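Local coordinates for protein gamma-glutamyltransferase 1 Threonine peptidase. MEROPS family T03 (Pseudomonas nitroreducens, PDB 7D9E) that transfers gamma-glutamyl groups from donors such as glutathione to amino acids or to water, as a threonine-nucleophile gamma-glutamyltransferase, at residues M41-S46 and V50-G55; Q122-Q127 and D132-D137; G94-T99 and W162-I167. All blocks are in the same frame, centred on the assembly; numbering follows the deposited sequence. Where two conformers were deposited one is given.

Interaction 1. Residues M41-S46 and V50-G55; sequences MDDFSS and VANAFG. With DON (6-diazenyl-5-oxo-L-norleucine), chain D.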
loop_
_atom_site.group_PDB
_atom_site.type_symbol
_atom_site.label_atom_id
_atom_site.label_comp_id
_atom_site.label_asym_id
_atom_site.label_seq_id
_atom_site.Cartn_x
_atom_site.Cartn_y
_atom_site.Cartn_z
ATOM N N MET B 41 -3.230 -11.960 -6.317
ATOM C CA MET B 41 -3.639 -12.235 -7.692
ATOM C C MET B 41 -4.908 -11.472 -8.062
ATOM O O MET B 41 -5.147 -11.200 -9.247
ATOM C CB MET B 41 -3.825 -13.777 -7.928
ATOM C CG MET B 41 -2.449 -14.484 -7.759
ATOM S SD MET B 41 -1.288 -14.108 -9.185
ATOM C CE MET B 41 -2.248 -14.915 -10.491
ATOM N N ASP B 42 -5.724 -11.093 -7.077
ATOM C CA ASP B 42 -6.956 -10.379 -7.384
ATOM C C ASP B 42 -6.704 -8.966 -7.900
ATOM O O ASP B 42 -7.629 -8.321 -8.406
ATOM C CB ASP B 42 -7.878 -10.318 -6.165
ATOM C CG ASP B 42 -9.249 -9.773 -6.518
ATOM O OD1 ASP B 42 -9.967 -10.448 -7.286
ATOM O OD2 ASP B 42 -9.639 -8.690 -6.021
ATOM N N ASP B 43 -5.488 -8.460 -7.782
ATOM C CA ASP B 43 -5.168 -7.152 -8.331
ATOM C C ASP B 43 -4.949 -7.177 -9.843
ATOM O O ASP B 43 -4.922 -6.104 -10.459
ATOM C CB ASP B 43 -3.946 -6.614 -7.615
ATOM C CG ASP B 43 -4.284 -5.933 -6.293
ATOM O OD1 ASP B 43 -5.495 -5.792 -5.939
ATOM O OD2 ASP B 43 -3.341 -5.565 -5.571
ATOM N N PHE B 44 -4.772 -8.344 -10.452
ATOM C CA PHE B 44 -4.827 -8.403 -11.902
ATOM C C PHE B 44 -6.269 -8.183 -12.363
ATOM O O PHE B 44 -7.224 -8.345 -11.594
ATOM C CB PHE B 44 -4.421 -9.779 -12.416
ATOM C CG PHE B 44 -2.937 -10.058 -12.416
ATOM C CD1 PHE B 44 -2.069 -9.327 -13.188
ATOM C CD2 PHE B 44 -2.437 -11.111 -11.649
ATOM C CE1 PHE B 44 -0.697 -9.629 -13.213
ATOM C CE2 PHE B 44 -1.073 -11.416 -11.672
ATOM C CZ PHE B 44 -0.215 -10.679 -12.453
ATOM N N SER B 45 -6.436 -7.839 -13.633
ATOM C CA SER B 45 -7.740 -7.951 -14.275
ATOM C C SER B 45 -8.008 -9.428 -14.575
ATOM O O SER B 45 -7.237 -10.066 -15.298
ATOM C CB SER B 45 -7.760 -7.125 -15.559
ATOM O OG SER B 45 -9.028 -7.206 -16.187
ATOM N N SER B 46 -9.085 -9.979 -14.002
ATOM C CA SER B 46 -9.442 -11.375 -14.241
ATOM C C SER B 46 -10.217 -11.552 -15.536
ATOM O O SER B 46 -10.251 -12.656 -16.090
ATOM C CB SER B 46 -10.321 -11.895 -13.097
ATOM O OG SER B 46 -9.648 -11.860 -11.851
ATOM N N VAL B 50 -14.309 -6.189 -15.782
ATOM C CA VAL B 50 -14.934 -6.707 -14.571
ATOM C C VAL B 50 -14.173 -6.169 -13.368
ATOM O O VAL B 50 -12.947 -6.309 -13.283
ATOM C CB VAL B 50 -14.935 -8.245 -14.571
ATOM N N ALA B 51 -14.903 -5.576 -12.425
ATOM C CA ALA B 51 -14.275 -4.953 -11.267
ATOM C C ALA B 51 -13.750 -5.999 -10.293
ATOM O O ALA B 51 -14.348 -7.062 -10.109
ATOM C CB ALA B 51 -15.293 -4.052 -10.564
ATOM N N ASN B 52 -12.616 -5.693 -9.666
ATOM C CA ASN B 52 -12.046 -6.551 -8.637
ATOM C C ASN B 52 -12.581 -6.136 -7.262
ATOM O O ASN B 52 -13.556 -5.389 -7.165
ATOM C CB ASN B 52 -10.516 -6.514 -8.724
ATOM C CG ASN B 52 -9.934 -5.281 -8.076
ATOM O OD1 ASN B 52 -10.649 -4.323 -7.782
ATOM N ND2 ASN B 52 -8.624 -5.295 -7.864
ATOM N N ALA B 53 -11.934 -6.608 -6.192
ATOM C CA ALA B 53 -12.441 -6.386 -4.843
ATOM C C ALA B 53 -12.498 -4.910 -4.469
ATOM O O ALA B 53 -13.296 -4.537 -3.601
ATOM C CB ALA B 53 -11.558 -7.145 -3.842
ATOM N N PHE B 54 -11.682 -4.068 -5.098
ATOM C CA PHE B 54 -11.680 -2.636 -4.814
ATOM C C PHE B 54 -12.492 -1.842 -5.827
ATOM O O PHE B 54 -12.482 -0.608 -5.791
ATOM C CB PHE B 54 -10.245 -2.117 -4.751
ATOM C CG PHE B 54 -9.507 -2.552 -3.522
ATOM C CD1 PHE B 54 -9.860 -2.061 -2.278
ATOM C CD2 PHE B 54 -8.478 -3.482 -3.608
ATOM C CE1 PHE B 54 -9.189 -2.475 -1.136
ATOM C CE2 PHE B 54 -7.810 -3.895 -2.471
ATOM C CZ PHE B 54 -8.162 -3.396 -1.238
ATOM N N GLY B 55 -13.201 -2.522 -6.725
ATOM C CA GLY B 55 -14.044 -1.849 -7.685
ATOM C C GLY B 55 -13.329 -1.333 -8.909
ATOM O O GLY B 55 -13.940 -0.603 -9.694
HETATM O O DON D . -1.623 -3.364 -4.030
HETATM C C DON D . -2.836 -2.800 -3.890
HETATM O OXT DON D . -3.062 -1.726 -4.438
HETATM C CA DON D . -3.713 -3.578 -2.928
HETATM N N DON D . -3.501 -5.004 -3.051
HETATM C CB DON D . -3.401 -2.905 -1.575
HETATM C C1E DON D . -4.024 -3.634 -0.424
HETATM C C1D DON D . -3.897 -2.759 0.796
HETATM O O1J DON D . -3.315 -1.663 0.767
HETATM O O HOH W 1 -6.568 -3.376 -6.775
HETATM O O HOH W 2 -10.977 -5.739 -14.892
HETATM O O HOH W 3 -10.873 -8.583 -12.186
#
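D42 and N52 meet through different first torsions. In D42, CG lies trans to the backbone N (chi1 -171°), sending the carboxylate across to 50-55; in N52, CG sits between the backbone N and the carbonyl carbon (chi1 80°), which folds the amide back over its own turn. That turn is a type I beta turn from N52 to G55 and, at the same time, an Asx turn: N52 OD1 accepts from F54 N at 2.9 Å, with the donor well above the amide carbonyl plane. With its oxygen bound inside the turn, the amide turns its NH2 to the 3-10 segment 41-43. N52 ND2 donates to D42 O at 3.2 Å, and this acceptor lies close to the amide plane. A second bond runs alongside: A53 N reaches D42 OD2 at 3.1 Å through the syn lone pair of that oxygen. The carboxylate and amide planes are only 16° apart, and D42 OD2 lies 3.3 Å from A53 CB. D42 OD1 is bonded to S118 of the other chain, so both carboxylate oxygens are engaged.

D43 continues the contact into the active site. One water accepts from N52 ND2 at 3.0 Å and donates to D43 OD1, tying the glutamate-site carboxylate to the Asx turn. D43 OD2 also forms a salt bridge with R94 of the other chain. The inhibitor's amino nitrogen, DON N, donates to D43 OD2 at 2.6 Å, while D43 OD1 approaches the edge of the F54 ring, 4.4 Å from F54 CD2.

Interaction 2. Residues Q122-Q127 and D132-D137; sequences QRVHHQ and DTIYYD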
loop_
_atom_site.group_PDB
_atom_site.type_symbol
_atom_site.label_atom_id
_atom_site.label_comp_id
_atom_site.label_asym_id
_atom_site.label_seq_id
_atom_site.Cartn_x
_atom_site.Cartn_y
_atom_site.Cartn_z
ATOM N N GLN B 122 -11.434 14.503 7.566
ATOM C CA GLN B 122 -12.258 13.674 6.700
ATOM C C GLN B 122 -11.607 13.492 5.335
ATOM O O GLN B 122 -11.083 14.445 4.752
ATOM C CB GLN B 122 -13.615 14.354 6.507
ATOM C CG GLN B 122 -14.585 13.612 5.614
ATOM C CD GLN B 122 -15.902 14.356 5.524
ATOM O OE1 GLN B 122 -16.970 13.863 5.938
ATOM N NE2 GLN B 122 -15.827 15.567 5.031
ATOM N N ARG B 123 -11.643 12.256 4.833
ATOM C CA ARG B 123 -11.239 11.942 3.470
ATOM C C ARG B 123 -12.377 11.206 2.787
ATOM O O ARG B 123 -13.123 10.454 3.426
ATOM C CB ARG B 123 -9.967 11.084 3.407
ATOM C CG ARG B 123 -8.747 11.832 3.917
ATOM C CD ARG B 123 -7.470 11.104 3.652
ATOM N NE ARG B 123 -7.337 9.839 4.357
ATOM C CZ ARG B 123 -6.768 9.681 5.550
ATOM N NH1 ARG B 123 -6.315 10.735 6.221
ATOM N NH2 ARG B 123 -6.687 8.484 6.089
ATOM N N VAL B 124 -12.522 11.441 1.479
ATOM C CA VAL B 124 -13.539 10.763 0.677
ATOM C C VAL B 124 -12.881 10.294 -0.610
ATOM O O VAL B 124 -11.743 10.650 -0.910
ATOM C CB VAL B 124 -14.770 11.655 0.381
ATOM C CG1 VAL B 124 -15.445 12.059 1.696
ATOM C CG2 VAL B 124 -14.382 12.843 -0.449
ATOM N N HIS B 125 -13.620 9.523 -1.406
ATOM C CA HIS B 125 -13.014 8.901 -2.574
ATOM C C HIS B 125 -14.026 8.719 -3.696
ATOM O O HIS B 125 -15.161 8.295 -3.460
ATOM C CB HIS B 125 -12.468 7.531 -2.159
ATOM C CG HIS B 125 -11.882 6.738 -3.276
ATOM N ND1 HIS B 125 -10.667 7.050 -3.854
ATOM C CD2 HIS B 125 -12.350 5.652 -3.935
ATOM C CE1 HIS B 125 -10.403 6.169 -4.808
ATOM N NE2 HIS B 125 -11.411 5.316 -4.881
ATOM N N HIS B 126 -13.590 9.016 -4.919
ATOM C CA HIS B 126 -14.334 8.724 -6.127
ATOM C C HIS B 126 -13.376 8.088 -7.126
ATOM O O HIS B 126 -12.189 8.408 -7.144
ATOM C CB HIS B 126 -14.930 10.011 -6.720
ATOM C CG HIS B 126 -15.648 9.796 -8.009
ATOM N ND1 HIS B 126 -16.791 9.028 -8.098
ATOM C CD2 HIS B 126 -15.387 10.237 -9.260
ATOM C CE1 HIS B 126 -17.193 8.997 -9.360
ATOM N NE2 HIS B 126 -16.361 9.727 -10.082
ATOM N N GLN B 127 -13.895 7.165 -7.963
ATOM C CA GLN B 127 -13.012 6.432 -8.873
ATOM C C GLN B 127 -13.681 6.088 -10.197
ATOM O O GLN B 127 -13.363 5.056 -10.804
ATOM C CB GLN B 127 -12.453 5.191 -8.176
ATOM C CG GLN B 127 -13.528 4.257 -7.631
ATOM C CD GLN B 127 -12.944 2.978 -7.064
ATOM O OE1 GLN B 127 -11.919 3.000 -6.373
ATOM N NE2 GLN B 127 -13.591 1.859 -7.352
ATOM N N ASP B 132 -20.499 7.885 -10.434
ATOM C CA ASP B 132 -20.901 9.033 -9.614
ATOM C C ASP B 132 -21.073 8.673 -8.146
ATOM O O ASP B 132 -21.888 9.263 -7.434
ATOM C CB ASP B 132 -22.160 9.695 -10.173
ATOM C CG ASP B 132 -21.908 10.374 -11.499
ATOM O OD1 ASP B 132 -20.726 10.627 -11.809
ATOM O OD2 ASP B 132 -22.885 10.658 -12.222
ATOM N N THR B 133 -20.286 7.716 -7.678
ATOM C CA THR B 133 -20.348 7.247 -6.302
ATOM C C THR B 133 -19.150 7.789 -5.537
ATOM O O THR B 133 -17.994 7.611 -5.951
ATOM C CB THR B 133 -20.377 5.720 -6.284
ATOM O OG1 THR B 133 -21.574 5.271 -6.933
ATOM C CG2 THR B 133 -20.343 5.196 -4.859
ATOM N N ILE B 134 -19.429 8.490 -4.443
ATOM C CA ILE B 134 -18.407 8.958 -3.520
ATOM C C ILE B 134 -18.460 8.097 -2.269
ATOM O O ILE B 134 -19.520 7.955 -1.639
ATOM C CB ILE B 134 -18.595 10.443 -3.161
ATOM C CG1 ILE B 134 -18.508 11.316 -4.409
ATOM C CG2 ILE B 134 -17.524 10.878 -2.153
ATOM C CD1 ILE B 134 -18.953 12.757 -4.183
ATOM N N TYR B 135 -17.314 7.545 -1.902
ATOM C CA TYR B 135 -17.185 6.700 -0.725
ATOM C C TYR B 135 -16.713 7.524 0.463
ATOM O O TYR B 135 -15.877 8.430 0.326
ATOM C CB TYR B 135 -16.197 5.557 -0.987
ATOM C CG TYR B 135 -16.678 4.602 -2.030
ATOM C CD1 TYR B 135 -17.621 3.628 -1.723
ATOM C CD2 TYR B 135 -16.219 4.681 -3.326
ATOM C CE1 TYR B 135 -18.083 2.753 -2.685
ATOM C CE2 TYR B 135 -16.676 3.811 -4.293
ATOM C CZ TYR B 135 -17.607 2.853 -3.962
ATOM O OH TYR B 135 -18.064 1.992 -4.932
ATOM N N TYR B 136 -17.245 7.184 1.635
ATOM C CA TYR B 136 -16.846 7.802 2.894
ATOM C C TYR B 136 -16.705 6.690 3.927
ATOM O O TYR B 136 -17.139 5.550 3.703
ATOM C CB TYR B 136 -17.859 8.871 3.356
ATOM C CG TYR B 136 -19.265 8.377 3.635
ATOM C CD1 TYR B 136 -19.612 7.870 4.884
ATOM C CD2 TYR B 136 -20.265 8.449 2.660
ATOM C CE1 TYR B 136 -20.889 7.437 5.151
ATOM C CE2 TYR B 136 -21.554 8.007 2.920
ATOM C CZ TYR B 136 -21.860 7.505 4.168
ATOM O OH TYR B 136 -23.144 7.070 4.444
ATOM N N ASP B 137 -16.068 7.008 5.057
ATOM C CA ASP B 137 -15.915 6.034 6.135
ATOM C C ASP B 137 -16.743 6.428 7.357
ATOM O O ASP B 137 -17.321 7.519 7.441
ATOM C CB ASP B 137 -14.436 5.753 6.480
ATOM C CG ASP B 137 -13.685 6.937 7.043
ATOM O OD1 ASP B 137 -14.285 7.990 7.348
ATOM O OD2 ASP B 137 -12.446 6.811 7.212
HETATM O O HOH W 4 -12.631 9.823 6.229
HETATM O O HOH W 5 -15.421 9.881 4.888
HETATM O O HOH W 6 -16.587 5.799 -7.635
#
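H125 and Y135 project from the same face of a beta hairpin and cross at an oblique angle, with Y135 CD2 lying at the edge of the imidazole, 4.0 Å from H125 CD2. Their backbones form an antiparallel hydrogen-bonded pair: Y135 N donates to H125 O at 2.8 Å and nearly straight (170°), and H125 N returns a more bent bond to Y135 O at 3.0 Å. T133 CG2 sits over one face of the Y135 ring near its rim, 3.7 Å above the plane. The imidazole of H125 is fixed in rotation by both its nitrogens. H125 NE2 donates to Q127 OE1 at 2.8 Å, almost exactly in the ring plane, and ND1 is bonded to T99 OG1.

H126 uses its ring differently. CG is trans to the backbone N (chi1 177°), and the edge of the ring faces the other strand, where H126 ND1 donates to T133 O at 2.8 Å along a practically straight N-H (176°). The acceptor is in the ring plane, yet the donor stands above the carbonyl plane of T133. Beside the H125-Y135 pair, V124 and I134 cross, V124 CB 3.8 Å from I134 CG2. Past the paired residues a water accepts from D137 N and lies 2.8 Å from R123 O, donating there at least part of the time.

In the sheet, the short, weakly bonded strand 125-126 is outermost within this chain, and 133-136 runs between it and the parallel strand 156-159. Helix 97-109 contributes T99 and packs Q103 and V104 against R123; K308 of the other chain pairs with D132.

Interaction 3. Residues G94-T99 and W162-I167; sequences GSRIFT and WNMGDI. With DON (6-diazenyl-5-oxo-L-norleucine), chain D.
R96 and W162 meet by van der Waals contact of their flat groups, W162 CZ2 standing over the centre of one guanidinium face, 3.8 Å from R96 CZ. The planes are inclined by 44°, so this is an oblique overlap and not a parallel stack. The arginine chain bends at its second torsion (chi2 47°), which brings NE and the guanidinium against W162 CZ2 and CH2; R96 NE is 3.8 Å from W162 CH2. R96 also makes a cation-pi contact with Y135.

Polar contacts hold the guanidinium in this pose. R96 NH1 donates to S95 OG at 3.0 Å, with the acceptor tilted from the guanidinium plane, and NE donates to Q160 OE1. Replacing R96 by alanine removes the guanidinium and is likely to leave the S95 hydroxyl and the Q160 amide without this partner, and the W162 indole with a gap beside it.

The backbone of 162-167 turns at M164, the centre of an inverse gamma turn closed by a weak bond from G165 N to N163 O, whereas 94-99 leads into helix 97-109, I97 N donating to G94 O at 3.1 Å. G94 has positive phi, favouring glycine, and helps line the glutamyl pocket of this Ntn-hydrolase-clan enzyme.

M164 SD approaches R96 CG, but M164 was deposited in two conformers, so the closeness of that approach is doubtful. Toward the ligand, I97 CD1 lies 3.5 Å from DON O1J, and G94 N is 3.7 Å from the same oxygen.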
loop_
_atom_site.group_PDB
_atom_site.type_symbol
_atom_site.label_atom_id
_atom_site.label_comp_id
_atom_site.label_asym_id
_atom_site.label_seq_id
_atom_site.Cartn_x
_atom_site.Cartn_y
_atom_site.Cartn_z
ATOM N N GLY B 94 -6.247 0.146 -0.477
ATOM C CA GLY B 94 -6.520 -0.305 -1.835
ATOM C C GLY B 94 -6.576 0.850 -2.809
ATOM O O GLY B 94 -5.672 1.692 -2.868
ATOM N N SER B 95 -7.667 0.917 -3.599
ATOM C CA SER B 95 -7.724 1.947 -4.621
ATOM C C SER B 95 -7.898 3.351 -4.044
ATOM O O SER B 95 -7.849 4.324 -4.811
ATOM C CB SER B 95 -8.863 1.671 -5.601
ATOM O OG SER B 95 -10.114 1.649 -4.926
ATOM N N ARG B 96 -8.059 3.499 -2.723
ATOM C CA ARG B 96 -8.131 4.806 -2.095
ATOM C C ARG B 96 -6.764 5.341 -1.678
ATOM O O ARG B 96 -6.673 6.444 -1.159
ATOM C CB ARG B 96 -8.976 4.753 -0.823
ATOM C CG ARG B 96 -10.479 4.406 -0.950
ATOM C CD ARG B 96 -10.847 3.235 -1.804
ATOM N NE ARG B 96 -12.261 2.926 -1.567
ATOM C CZ ARG B 96 -12.965 1.996 -2.180
ATOM N NH1 ARG B 96 -12.441 1.242 -3.147
ATOM N NH2 ARG B 96 -14.239 1.841 -1.846
ATOM N N ILE B 97 -5.698 4.581 -1.871
ATOM C CA ILE B 97 -4.415 4.960 -1.282
ATOM C C ILE B 97 -3.929 6.287 -1.836
ATOM O O ILE B 97 -3.525 7.171 -1.079
ATOM C CB ILE B 97 -3.375 3.847 -1.505
ATOM C CG1 ILE B 97 -3.655 2.656 -0.596
ATOM C CG2 ILE B 97 -1.946 4.418 -1.283
ATOM C CD1 ILE B 97 -2.822 1.437 -0.888
ATOM N N PHE B 98 -3.873 6.408 -3.168
ATOM C CA PHE B 98 -3.282 7.616 -3.731
ATOM C C PHE B 98 -4.238 8.794 -3.640
ATOM O O PHE B 98 -3.780 9.938 -3.548
ATOM C CB PHE B 98 -2.719 7.369 -5.123
ATOM C CG PHE B 98 -3.660 6.729 -6.089
ATOM C CD1 PHE B 98 -4.630 7.480 -6.721
ATOM C CD2 PHE B 98 -3.529 5.378 -6.398
ATOM C CE1 PHE B 98 -5.495 6.891 -7.631
ATOM C CE2 PHE B 98 -4.375 4.779 -7.331
ATOM C CZ PHE B 98 -5.357 5.550 -7.944
ATOM N N THR B 99 -5.559 8.562 -3.633
ATOM C CA THR B 99 -6.443 9.697 -3.380
ATOM C C THR B 99 -6.337 10.167 -1.935
ATOM O O THR B 99 -6.469 11.377 -1.671
ATOM C CB THR B 99 -7.900 9.412 -3.759
ATOM O OG1 THR B 99 -8.418 8.363 -2.956
ATOM C CG2 THR B 99 -8.033 9.097 -5.263
ATOM N N TRP B 162 -15.171 0.424 5.936
ATOM C CA TRP B 162 -13.807 0.315 6.444
ATOM C C TRP B 162 -13.189 1.699 6.370
ATOM O O TRP B 162 -13.521 2.498 5.497
ATOM C CB TRP B 162 -13.006 -0.769 5.701
ATOM C CG TRP B 162 -13.080 -0.733 4.182
ATOM C CD1 TRP B 162 -14.078 -1.278 3.414
ATOM C CD2 TRP B 162 -12.094 -0.242 3.257
ATOM N NE1 TRP B 162 -13.804 -1.102 2.080
ATOM C CE2 TRP B 162 -12.591 -0.476 1.954
ATOM C CE3 TRP B 162 -10.853 0.384 3.402
ATOM C CZ2 TRP B 162 -11.894 -0.102 0.807
ATOM C CZ3 TRP B 162 -10.165 0.761 2.255
ATOM C CH2 TRP B 162 -10.685 0.506 0.976
ATOM N N ASN B 163 -12.334 2.002 7.338
ATOM C CA ASN B 163 -11.786 3.345 7.417
ATOM C C ASN B 163 -10.997 3.663 6.153
ATOM O O ASN B 163 -10.406 2.793 5.505
ATOM C CB ASN B 163 -11.006 3.529 8.716
ATOM C CG ASN B 163 -11.925 3.723 9.916
ATOM O OD1 ASN B 163 -13.174 3.895 9.768
ATOM N ND2 ASN B 163 -11.355 3.657 11.106
ATOM N N MET B 164 -10.994 4.944 5.816
ATOM C CA MET B 164 -10.436 5.451 4.569
ATOM C C MET B 164 -8.940 5.693 4.750
ATOM O O MET B 164 -8.454 6.828 4.784
ATOM C CB MET B 164 -11.171 6.731 4.188
ATOM C CG MET B 164 -10.752 7.370 2.883
ATOM S SD MET B 164 -11.444 6.485 1.483
ATOM C CE MET B 164 -13.203 6.777 1.691
ATOM N N GLY B 165 -8.197 4.586 4.869
ATOM C CA GLY B 165 -6.765 4.670 5.053
ATOM C C GLY B 165 -6.343 4.693 6.505
ATOM O O GLY B 165 -7.139 4.571 7.443
ATOM N N ASP B 166 -5.025 4.831 6.677
ATOM C CA ASP B 166 -4.319 4.767 7.956
ATOM C C ASP B 166 -2.958 5.421 7.703
ATOM O O ASP B 166 -1.914 4.759 7.629
ATOM C CB ASP B 166 -4.256 3.351 8.500
ATOM C CG ASP B 166 -3.716 3.289 9.917
ATOM O OD1 ASP B 166 -3.665 4.327 10.605
ATOM O OD2 ASP B 166 -3.407 2.173 10.369
ATOM N N ILE B 167 -2.978 6.731 7.535
ATOM C CA ILE B 167 -1.761 7.455 7.180
ATOM C C ILE B 167 -0.795 7.402 8.355
ATOM O O ILE B 167 -1.167 7.656 9.515
ATOM C CB ILE B 167 -2.140 8.903 6.837
ATOM C CG1 ILE B 167 -2.894 9.001 5.493
ATOM C CG2 ILE B 167 -0.863 9.761 6.755
ATOM C CD1 ILE B 167 -2.006 9.081 4.262
HETATM O O DON D . -1.623 -3.364 -4.030
HETATM C C DON D . -2.836 -2.800 -3.890
HETATM O OXT DON D . -3.062 -1.726 -4.438
HETATM C CA DON D . -3.713 -3.578 -2.928
HETATM N N DON D . -3.501 -5.004 -3.051
HETATM C CB DON D . -3.401 -2.905 -1.575
HETATM C C1E DON D . -4.024 -3.634 -0.424
HETATM C C1D DON D . -3.897 -2.759 0.796
HETATM O O1J DON D . -3.315 -1.663 0.767
#

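How the interactions relate
Interactions 1 and 3 both reach DON, from different ends: D43 at its amino nitrogen, G94 and I97 near its ketone oxygen O1J; the centres of interactions 1 and 3 are about 17 Å apart. F54 joins them, since F54 CE1 lies 3.5 Å from G94 CA and 3.9 Å from W162 CH2. Interaction 2 stands behind interaction 3, about 10 Å between centres. Q127 OE1 probably bonds S95 OG at 2.7 Å, and D137 OD2 probably bonds M164 N at 2.7 Å, so the hairpin is bonded to both segments of interaction 3. Q127 NE2 also probably bonds F54 O at 3.1 Å, linking interactions 1 and 2. The hairpin itself stays remote, the side chain of H125 being about 11 Å from DON.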